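Local coordinates for YHR177W (PDB 4M8B), which binds DNA through its WOPR domain, the piece of a longer yeast protein described here, and probably acts as a transcription factor, at residues 11-16 and 50-55; 56-61 and 137-142; 77-82 and 179-184. All blocks are in the same frame, centred on the assembly; numbering follows the deposited sequence.

Contact 1 (11-16 and 50-55); sequences GYIDDE and GNIFVF
The flat peptide group of G50 meets G11 in its own plane: the N-H of G11 comes in at the edge, on a lone pair of the carbonyl O. The bond from G11 N to G50 O is 2.9 Å long and fairly straight, with 163° at the hydrogen. Beside it the alpha carbon of G50 turns a C-H to the carbonyl of G11, CA to O 3.4 Å, in a weaker C-H···O contact. Both residues are glycines whose backbone angles would press a beta carbon against the preceding carbonyl oxygen. Y12 leaves the backbone pointing away from 50-55, and its ring meets that of Y146 edge-to-face, while F53 and F55, further along the strand, pack against W65.

The glycine pair continues the antiparallel pairing of edge strand 9-10 with strand 51-56 in the sheet of this Gti1/Pac2-family WOPR domain, just where the chain leaves the sheet for helix 16-28.

Past the hydrogen bond the contact becomes apolar. I52 points its side chain at 11-16, and CD1, anti to CA (chi2 176°), reaches the branch of I13 that also ends in CD1; the two methyls lie 3.5 Å apart, and the side chains cross obliquely. The same I52 CD1 sits 3.9 Å from the carbonyl O of G11. I13 also packs on D18, L19 and V22 of helix 16-28, and I52 on A144 of strand 137-147. At the far end D15 occupies the N-cap of helix 16-28, its OD1 paired in a salt bridge with R158.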
loop_
_atom_site.group_PDB
_atom_site.type_symbol
_atom_site.label_atom_id
_atom_site.label_comp_id
_atom_site.label_asym_id
_atom_site.label_seq_id
_atom_site.Cartn_x
_atom_site.Cartn_y
_atom_site.Cartn_z
ATOM N N GLY C 11 -6.303 6.999 4.101
ATOM C CA GLY C 11 -7.233 6.900 2.994
ATOM C C GLY C 11 -7.171 5.583 2.247
ATOM O O GLY C 11 -6.745 4.563 2.793
ATOM N N TYR C 12 -7.607 5.613 0.990
ATOM C CA TYR C 12 -7.615 4.431 0.137
ATOM C C TYR C 12 -7.118 4.766 -1.266
ATOM O O TYR C 12 -7.583 5.725 -1.883
ATOM C CB TYR C 12 -9.022 3.841 0.057
ATOM C CG TYR C 12 -9.141 2.712 -0.934
ATOM C CD1 TYR C 12 -8.678 1.442 -0.622
ATOM C CD2 TYR C 12 -9.714 2.912 -2.182
ATOM C CE1 TYR C 12 -8.782 0.400 -1.526
ATOM C CE2 TYR C 12 -9.822 1.877 -3.095
ATOM C CZ TYR C 12 -9.354 0.622 -2.760
ATOM O OH TYR C 12 -9.453 -0.418 -3.658
ATOM N N ILE C 13 -6.176 3.974 -1.768
ATOM C CA ILE C 13 -5.622 4.198 -3.098
ATOM C C ILE C 13 -6.357 3.352 -4.134
ATOM O O ILE C 13 -6.427 2.129 -4.006
ATOM C CB ILE C 13 -4.120 3.859 -3.145
ATOM C CG1 ILE C 13 -3.370 4.598 -2.032
ATOM C CG2 ILE C 13 -3.542 4.178 -4.515
ATOM C CD1 ILE C 13 -3.702 6.070 -1.931
ATOM N N ASP C 14 -6.906 4.002 -5.159
ATOM C CA ASP C 14 -7.628 3.286 -6.207
ATOM C C ASP C 14 -6.907 3.338 -7.554
ATOM O O ASP C 14 -6.761 2.315 -8.225
ATOM C CB ASP C 14 -9.054 3.823 -6.351
ATOM C CG ASP C 14 -9.895 2.983 -7.290
ATOM O OD1 ASP C 14 -10.454 1.963 -6.833
ATOM O OD2 ASP C 14 -9.995 3.336 -8.484
ATOM N N ASP C 15 -6.454 4.527 -7.941
ATOM C CA ASP C 15 -5.789 4.710 -9.229
ATOM C C ASP C 15 -4.541 5.589 -9.128
ATOM O O ASP C 15 -4.123 5.966 -8.034
ATOM C CB ASP C 15 -6.761 5.290 -10.260
ATOM C CG ASP C 15 -7.162 6.721 -9.947
ATOM O OD1 ASP C 15 -7.201 7.084 -8.753
ATOM O OD2 ASP C 15 -7.440 7.485 -10.894
ATOM N N GLU C 16 -3.956 5.915 -10.277
ATOM C CA GLU C 16 -2.704 6.666 -10.316
ATOM C C GLU C 16 -2.856 8.105 -9.824
ATOM O O GLU C 16 -1.886 8.720 -9.380
ATOM C CB GLU C 16 -2.099 6.641 -11.725
ATOM C CG GLU C 16 -1.803 5.242 -12.250
ATOM C CD GLU C 16 -1.087 5.249 -13.591
ATOM O OE1 GLU C 16 -0.392 6.241 -13.899
ATOM O OE2 GLU C 16 -1.222 4.257 -14.339
ATOM N N GLY C 50 -6.969 1.930 6.251
ATOM C CA GLY C 50 -6.829 3.350 5.995
ATOM C C GLY C 50 -5.394 3.830 6.122
ATOM O O GLY C 50 -5.053 4.923 5.667
ATOM N N ASN C 51 -4.550 3.017 6.748
ATOM C CA ASN C 51 -3.142 3.362 6.902
ATOM C C ASN C 51 -2.381 3.292 5.583
ATOM O O ASN C 51 -2.443 2.291 4.866
ATOM C CB ASN C 51 -2.475 2.457 7.941
ATOM C CG ASN C 51 -2.756 2.896 9.363
ATOM O OD1 ASN C 51 -3.618 3.737 9.607
ATOM N ND2 ASN C 51 -2.022 2.327 10.311
ATOM N N ILE C 52 -1.665 4.364 5.264
ATOM C CA ILE C 52 -0.816 4.386 4.083
ATOM C C ILE C 52 0.605 4.736 4.494
ATOM O O ILE C 52 0.819 5.648 5.294
ATOM C CB ILE C 52 -1.314 5.408 3.053
ATOM C CG1 ILE C 52 -2.695 5.004 2.536
ATOM C CG2 ILE C 52 -0.332 5.528 1.903
ATOM C CD1 ILE C 52 -3.314 6.010 1.588
ATOM N N PHE C 53 1.575 4.008 3.955
ATOM C CA PHE C 53 2.974 4.265 4.271
ATOM C C PHE C 53 3.776 4.499 3.008
ATOM O O PHE C 53 3.586 3.815 2.004
ATOM C CB PHE C 53 3.585 3.087 5.034
ATOM C CG PHE C 53 2.912 2.794 6.341
ATOM C CD1 PHE C 53 1.835 1.925 6.402
ATOM C CD2 PHE C 53 3.362 3.378 7.513
ATOM C CE1 PHE C 53 1.213 1.646 7.610
ATOM C CE2 PHE C 53 2.744 3.103 8.726
ATOM C CZ PHE C 53 1.668 2.236 8.773
ATOM N N VAL C 54 4.680 5.467 3.069
ATOM C CA VAL C 54 5.621 5.707 1.989
ATOM C C VAL C 54 7.014 5.816 2.581
ATOM O O VAL C 54 7.210 6.476 3.602
ATOM C CB VAL C 54 5.292 6.998 1.220
ATOM C CG1 VAL C 54 6.374 7.291 0.188
ATOM C CG2 VAL C 54 3.933 6.881 0.552
ATOM N N PHE C 55 7.977 5.155 1.952
ATOM C CA PHE C 55 9.365 5.272 2.382
ATOM C C PHE C 55 10.336 5.284 1.211
ATOM O O PHE C 55 10.120 4.618 0.199
ATOM C CB PHE C 55 9.743 4.177 3.394
ATOM C CG PHE C 55 9.550 2.770 2.889
ATOM C CD1 PHE C 55 8.331 2.126 3.040
ATOM C CD2 PHE C 55 10.592 2.082 2.289
ATOM C CE1 PHE C 55 8.149 0.827 2.588
ATOM C CE2 PHE C 55 10.419 0.781 1.835
ATOM C CZ PHE C 55 9.195 0.154 1.985
#

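Contact 2 (56-61 and 137-142); sequences NEEKSG and LETFHL. With EDO (1,2-ethanediol), chain D.
E57 and E58, in the first turn of helix 57-60, grip T139 of strand 137-147 by its backbone N and O, and E57 also reaches the ring of H141. The N-H of E57 points straight at the carbonyl of T139 (N to O 2.8 Å, 176° at the hydrogen). E58, its chain bent at chi2 (75°), returns a bond in the other direction: its OE2 accepts the N-H of T139 on the syn side of the carboxylate, at 3.0 Å.

The extended side chain of E57 carries its carboxylate to the edge of the H141 imidazole. There NE2 donates over 2.8 Å to the anti lone pair of OE2, which lies in the ring plane. From ND1 the same ring donates to O2 of an ethanediol, 2.6 Å away, probably from the crystallisation liquor.

N56 works on the other side of the strand. Its ND2 gives a hydrogen to E138 OE1 at 2.8 Å, from above the carboxylate plane, and lies obliquely near the F140 ring. As N-cap of helix 57-60, N56 also accepts weakly from the N-H of E58 through OD1.

N56 and F140 form a non-hydrogen-bonded antiparallel pair, closing the pairing of strands 51-56 and 137-147. F140 leans on F23 and F27 of helix 16-28, whereas H141 stacks on F55 of the neighbouring strand.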
loop_
_atom_site.group_PDB
_atom_site.type_symbol
_atom_site.label_atom_id
_atom_site.label_comp_id
_atom_site.label_asym_id
_atom_site.label_seq_id
_atom_site.Cartn_x
_atom_site.Cartn_y
_atom_site.Cartn_z
ATOM N N ASN C 56 11.397 6.067 1.359
ATOM C CA ASN C 56 12.488 6.083 0.399
ATOM C C ASN C 56 13.403 4.896 0.681
ATOM O O ASN C 56 13.891 4.739 1.800
ATOM C CB ASN C 56 13.268 7.392 0.522
ATOM C CG ASN C 56 14.237 7.606 -0.618
ATOM O OD1 ASN C 56 14.875 6.669 -1.097
ATOM N ND2 ASN C 56 14.355 8.852 -1.060
ATOM N N GLU C 57 13.625 4.058 -0.327
ATOM C CA GLU C 57 14.445 2.860 -0.160
ATOM C C GLU C 57 15.876 3.193 0.256
ATOM O O GLU C 57 16.414 2.599 1.190
ATOM C CB GLU C 57 14.440 2.024 -1.444
ATOM C CG GLU C 57 15.446 0.887 -1.456
ATOM C CD GLU C 57 15.248 -0.053 -2.633
ATOM O OE1 GLU C 57 16.250 -0.625 -3.114
ATOM O OE2 GLU C 57 14.091 -0.226 -3.071
ATOM N N GLU C 58 16.481 4.156 -0.431
ATOM C CA GLU C 58 17.862 4.545 -0.161
ATOM C C GLU C 58 18.039 5.220 1.199
ATOM O O GLU C 58 18.944 4.873 1.955
ATOM C CB GLU C 58 18.395 5.458 -1.274
ATOM C CG GLU C 58 18.629 4.763 -2.616
ATOM C CD GLU C 58 17.343 4.472 -3.376
ATOM O OE1 GLU C 58 17.353 3.556 -4.230
ATOM O OE2 GLU C 58 16.328 5.159 -3.129
ATOM N N LYS C 59 17.173 6.181 1.507
ATOM C CA LYS C 59 17.307 6.975 2.727
ATOM C C LYS C 59 16.896 6.240 4.002
ATOM O O LYS C 59 17.227 6.677 5.102
ATOM C CB LYS C 59 16.511 8.280 2.613
ATOM C CG LYS C 59 17.018 9.245 1.550
ATOM C CD LYS C 59 16.310 10.590 1.649
ATOM C CE LYS C 59 16.875 11.595 0.656
ATOM N NZ LYS C 59 16.254 12.941 0.806
ATOM N N SER C 60 16.175 5.133 3.862
ATOM C CA SER C 60 15.673 4.416 5.032
ATOM C C SER C 60 16.315 3.046 5.190
ATOM O O SER C 60 16.341 2.491 6.287
ATOM C CB SER C 60 14.152 4.271 4.971
ATOM O OG SER C 60 13.761 3.375 3.944
ATOM N N GLY C 61 16.820 2.497 4.091
ATOM C CA GLY C 61 17.439 1.186 4.123
ATOM C C GLY C 61 16.430 0.053 4.076
ATOM O O GLY C 61 16.786 -1.111 4.259
ATOM N N LEU C 137 18.388 7.555 -9.596
ATOM C CA LEU C 137 16.985 7.367 -9.334
ATOM C C LEU C 137 16.748 6.859 -7.959
ATOM O O LEU C 137 17.388 5.937 -7.556
ATOM C CB LEU C 137 16.466 6.349 -10.304
ATOM C CG LEU C 137 15.540 6.873 -11.360
ATOM C CD1 LEU C 137 15.962 8.229 -11.852
ATOM C CD2 LEU C 137 15.506 5.892 -12.492
ATOM N N GLU C 138 15.824 7.465 -7.245
ATOM C CA GLU C 138 15.489 7.008 -5.933
ATOM C C GLU C 138 14.261 6.172 -6.047
ATOM O O GLU C 138 13.550 6.288 -6.987
ATOM C CB GLU C 138 15.341 8.167 -4.972
ATOM C CG GLU C 138 16.689 8.705 -4.546
ATOM C CD GLU C 138 16.635 9.920 -3.667
ATOM O OE1 GLU C 138 15.566 10.287 -3.203
ATOM O OE2 GLU C 138 17.670 10.527 -3.429
ATOM N N THR C 139 14.082 5.255 -5.125
ATOM C CA THR C 139 12.937 4.354 -5.162
ATOM C C THR C 139 11.979 4.608 -4.002
ATOM O O THR C 139 12.368 4.536 -2.835
ATOM C CB THR C 139 13.390 2.885 -5.144
ATOM O OG1 THR C 139 14.268 2.644 -6.250
ATOM C CG2 THR C 139 12.192 1.954 -5.241
ATOM N N PHE C 140 10.725 4.908 -4.328
ATOM C CA PHE C 140 9.714 5.157 -3.307
ATOM C C PHE C 140 8.734 3.998 -3.216
ATOM O O PHE C 140 8.154 3.578 -4.217
ATOM C CB PHE C 140 8.977 6.468 -3.589
ATOM C CG PHE C 140 9.865 7.677 -3.538
ATOM C CD1 PHE C 140 10.497 8.140 -4.682
ATOM C CD2 PHE C 140 10.083 8.345 -2.344
ATOM C CE1 PHE C 140 11.325 9.252 -4.637
ATOM C CE2 PHE C 140 10.911 9.456 -2.292
ATOM C CZ PHE C 140 11.531 9.909 -3.441
ATOM N N HIS C 141 8.564 3.480 -2.006
ATOM C CA HIS C 141 7.660 2.368 -1.771
ATOM C C HIS C 141 6.369 2.882 -1.166
ATOM O O HIS C 141 6.387 3.765 -0.309
ATOM C CB HIS C 141 8.296 1.357 -0.820
ATOM C CG HIS C 141 9.567 0.766 -1.328
ATOM N ND1 HIS C 141 9.723 -0.589 -1.560
ATOM C CD2 HIS C 141 10.757 1.331 -1.649
ATOM C CE1 HIS C 141 10.940 -0.824 -1.998
ATOM N NE2 HIS C 141 11.592 0.328 -2.062
ATOM N N LEU C 142 5.245 2.331 -1.607
ATOM C CA LEU C 142 3.960 2.705 -1.038
ATOM C C LEU C 142 3.193 1.472 -0.579
ATOM O O LEU C 142 2.978 0.535 -1.350
ATOM C CB LEU C 142 3.141 3.531 -2.037
ATOM C CG LEU C 142 1.846 4.134 -1.487
ATOM C CD1 LEU C 142 1.488 5.422 -2.210
ATOM C CD2 LEU C 142 0.711 3.130 -1.600
HETATM C C1 EDO D . 6.420 -1.642 -2.761
HETATM O O1 EDO D . 7.156 -0.554 -3.334
HETATM C C2 EDO D . 7.400 -2.600 -2.100
HETATM O O2 EDO D . 7.774 -2.090 -0.815
#

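Contact 3 (77-82 and 179-184); sequences SGKFLV and QKVAVG. With nucleotides of chain A.
K79 and V183 carry the contact, K79 by its long chain and its carbonyl, V183 by its methyls. Among the polar interactions, the lysine chain runs extended beyond CG alongside the carbonyl of V181, and its NZ ends at Q179 O, a weak bond of 3.1 Å. The ammonium has stronger partners in the carboxylate of E16 and the carbonyl of L178. Since L178 and Q179 end helix 172-179, the charge lies where the helix dipole would be expected to welcome it. K79 itself lies in a type II' beta turn from S77 to F80, with G78 at its second position, linking strands 75-77 and 80-88.

V183 points toward 77-82 and packs a methyl, CG2, on the carbonyl O of K79 at 3.5 Å. The apolar pair is looser, V183 CG1 lying 4.2 Å from CD2 of L81.

Contacts with DNA complete the account. G184 N donates almost straight to OP2 of DT12 of chain A, over 2.7 Å, and L81 sets CD1 3.4 Å from O5' of DG11 of chain A. A main-chain N-H on a phosphate, beside apolar packing on the nucleotides, is typical of phosphate-backbone contacts in a protein-DNA interface, here that of the WOPR domain.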
loop_
_atom_site.group_PDB
_atom_site.type_symbol
_atom_site.label_atom_id
_atom_site.label_comp_id
_atom_site.label_asym_id
_atom_site.label_seq_id
_atom_site.Cartn_x
_atom_site.Cartn_y
_atom_site.Cartn_z
ATOM N N SER C 77 -3.092 -6.189 -9.657
ATOM C CA SER C 77 -4.306 -5.420 -9.886
ATOM C C SER C 77 -3.898 -4.089 -10.492
ATOM O O SER C 77 -3.613 -3.131 -9.775
ATOM C CB SER C 77 -5.072 -5.204 -8.579
ATOM O OG SER C 77 -6.279 -4.493 -8.803
ATOM N N GLY C 78 -3.857 -4.042 -11.819
ATOM C CA GLY C 78 -3.352 -2.878 -12.517
ATOM C C GLY C 78 -1.844 -2.815 -12.391
ATOM O O GLY C 78 -1.133 -3.689 -12.890
ATOM N N LYS C 79 -1.353 -1.781 -11.721
ATOM C CA LYS C 79 0.074 -1.646 -11.478
ATOM C C LYS C 79 0.383 -1.911 -10.010
ATOM O O LYS C 79 1.519 -1.744 -9.566
ATOM C CB LYS C 79 0.551 -0.254 -11.893
ATOM C CG LYS C 79 0.239 0.094 -13.340
ATOM C CD LYS C 79 0.756 1.477 -13.714
ATOM C CE LYS C 79 0.463 1.795 -15.172
ATOM N NZ LYS C 79 0.996 3.127 -15.570
ATOM N N PHE C 80 -0.637 -2.327 -9.265
ATOM C CA PHE C 80 -0.483 -2.633 -7.847
ATOM C C PHE C 80 -0.268 -4.122 -7.616
ATOM O O PHE C 80 -0.710 -4.953 -8.407
ATOM C CB PHE C 80 -1.723 -2.206 -7.060
ATOM C CG PHE C 80 -1.950 -0.724 -7.027
ATOM C CD1 PHE C 80 -1.191 0.089 -6.202
ATOM C CD2 PHE C 80 -2.940 -0.144 -7.804
ATOM C CE1 PHE C 80 -1.404 1.456 -6.164
ATOM C CE2 PHE C 80 -3.160 1.220 -7.770
ATOM C CZ PHE C 80 -2.391 2.022 -6.948
ATOM N N LEU C 81 0.411 -4.450 -6.523
ATOM C CA LEU C 81 0.433 -5.816 -6.024
ATOM C C LEU C 81 -0.545 -5.897 -4.858
ATOM O O LEU C 81 -0.627 -4.975 -4.046
ATOM C CB LEU C 81 1.842 -6.221 -5.583
ATOM C CG LEU C 81 2.819 -6.487 -6.729
ATOM C CD1 LEU C 81 4.191 -6.894 -6.212
ATOM C CD2 LEU C 81 2.256 -7.554 -7.651
ATOM N N VAL C 82 -1.301 -6.986 -4.785
ATOM C CA VAL C 82 -2.285 -7.156 -3.722
ATOM C C VAL C 82 -2.036 -8.437 -2.930
ATOM O O VAL C 82 -1.670 -9.468 -3.494
ATOM C CB VAL C 82 -3.722 -7.166 -4.280
ATOM C CG1 VAL C 82 -4.722 -7.443 -3.171
ATOM C CG2 VAL C 82 -4.032 -5.843 -4.946
ATOM N N GLN C 179 2.974 6.606 -15.371
ATOM C CA GLN C 179 2.381 5.886 -16.491
ATOM C C GLN C 179 3.387 4.925 -17.133
ATOM O O GLN C 179 3.000 3.928 -17.744
ATOM C CB GLN C 179 1.794 6.862 -17.518
ATOM C CG GLN C 179 2.826 7.661 -18.297
ATOM C CD GLN C 179 3.170 7.023 -19.630
ATOM O OE1 GLN C 179 2.444 6.157 -20.123
ATOM N NE2 GLN C 179 4.281 7.449 -20.221
ATOM N N LYS C 180 4.675 5.223 -16.974
ATOM C CA LYS C 180 5.739 4.368 -17.501
ATOM C C LYS C 180 5.859 3.058 -16.726
ATOM O O LYS C 180 6.522 2.123 -17.175
ATOM C CB LYS C 180 7.091 5.092 -17.468
ATOM C CG LYS C 180 7.240 6.226 -18.468
ATOM C CD LYS C 180 8.701 6.646 -18.601
ATOM C CE LYS C 180 9.265 7.172 -17.288
ATOM N NZ LYS C 180 8.715 8.510 -16.926
ATOM N N VAL C 181 5.226 2.999 -15.560
ATOM C CA VAL C 181 5.352 1.846 -14.672
ATOM C C VAL C 181 4.484 0.660 -15.101
ATOM O O VAL C 181 3.324 0.833 -15.477
ATOM C CB VAL C 181 5.018 2.228 -13.217
ATOM C CG1 VAL C 181 4.932 0.988 -12.342
ATOM C CG2 VAL C 181 6.056 3.199 -12.678
ATOM N N ALA C 182 5.059 -0.541 -15.039
ATOM C CA ALA C 182 4.348 -1.769 -15.391
ATOM C C ALA C 182 4.812 -2.943 -14.532
ATOM O O ALA C 182 5.911 -2.918 -13.979
ATOM C CB ALA C 182 4.531 -2.085 -16.864
ATOM N N VAL C 183 3.974 -3.971 -14.430
ATOM C CA VAL C 183 4.255 -5.125 -13.582
ATOM C C VAL C 183 4.012 -6.418 -14.355
ATOM O O VAL C 183 2.958 -6.576 -14.967
ATOM C CB VAL C 183 3.357 -5.115 -12.324
ATOM C CG1 VAL C 183 3.739 -6.245 -11.378
ATOM C CG2 VAL C 183 3.448 -3.774 -11.618
ATOM N N GLY C 184 4.976 -7.338 -14.321
ATOM C CA GLY C 184 4.885 -8.576 -15.081
ATOM C C GLY C 184 4.581 -8.280 -16.538
ATOM O O GLY C 184 5.194 -7.390 -17.128
ATOM P P DT A 12 8.585 -7.030 -12.590
ATOM O OP1 DT A 12 9.541 -6.126 -13.266
ATOM O OP2 DT A 12 7.131 -6.825 -12.777
ATOM O "O5'" DT A 12 8.923 -8.544 -12.985
ATOM C "C5'" DT A 12 10.282 -8.972 -12.969
ATOM C "C4'" DT A 12 10.422 -10.442 -13.318
ATOM O "O4'" DT A 12 9.577 -11.234 -12.445
ATOM C "C3'" DT A 12 10.033 -10.813 -14.743
ATOM O "O3'" DT A 12 11.090 -11.576 -15.325
ATOM C "C2'" DT A 12 8.738 -11.606 -14.584
ATOM C "C1'" DT A 12 8.878 -12.204 -13.193
ATOM N N1 DT A 12 7.591 -12.461 -12.494
ATOM C C2 DT A 12 7.205 -13.747 -12.195
ATOM O O2 DT A 12 7.857 -14.743 -12.472
ATOM N N3 DT A 12 5.998 -13.824 -11.543
ATOM C C4 DT A 12 5.161 -12.786 -11.168
ATOM O O4 DT A 12 4.097 -12.977 -10.584
ATOM C C5 DT A 12 5.631 -11.473 -11.516
ATOM C C7 DT A 12 4.818 -10.258 -11.173
ATOM C C6 DT A 12 6.807 -11.375 -12.152
ATOM P P DG A 11 8.102 -4.487 -6.348
ATOM O OP1 DG A 11 9.153 -3.985 -7.256
ATOM O OP2 DG A 11 7.406 -3.529 -5.462
ATOM O "O5'" DG A 11 7.004 -5.252 -7.222
ATOM C "C5'" DG A 11 7.244 -5.605 -8.589
ATOM C "C4'" DG A 11 8.122 -6.839 -8.737
ATOM O "O4'" DG A 11 7.728 -7.857 -7.794
ATOM C "C3'" DG A 11 8.020 -7.552 -10.078
ATOM O "O3'" DG A 11 8.909 -6.962 -11.018
ATOM C "C2'" DG A 11 8.383 -9.002 -9.750
ATOM C "C1'" DG A 11 8.152 -9.125 -8.249
ATOM N N9 DG A 11 7.168 -10.126 -7.827
ATOM C C8 DG A 11 6.000 -9.902 -7.137
ATOM N N7 DG A 11 5.327 -10.993 -6.878
ATOM C C5 DG A 11 6.099 -12.008 -7.424
ATOM C C6 DG A 11 5.880 -13.405 -7.453
ATOM O O6 DG A 11 4.929 -14.052 -6.986
ATOM N N1 DG A 11 6.914 -14.071 -8.109
ATOM C C2 DG A 11 8.016 -13.463 -8.665
ATOM N N2 DG A 11 8.909 -14.272 -9.258
ATOM N N3 DG A 11 8.231 -12.155 -8.643
ATOM C C4 DG A 11 7.235 -11.491 -8.010
#

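In the fold
All three contacts reach one antiparallel sheet. Contacts 1 and 2, with centres about 16 Å apart, follow each other along strand 51-56 and helix 57-60, and the backbone of F55 (O) meets that of H141 (N) at 2.9 Å where they touch. Contact 1 joins contact 3, about 14 Å away between centres, through a salt bridge of 2.8 Å from E16 OE2 to K79 NZ and through I13 CG2, which packs on F80 CZ. Contacts 2 and 3 do not touch, their nearest atoms being about 5 Å apart; along the chain their segments alternate. Contact 3 grips the DNA directly, while the nearest atoms of contacts 2 and 1 lie about 4 and 5 Å from it.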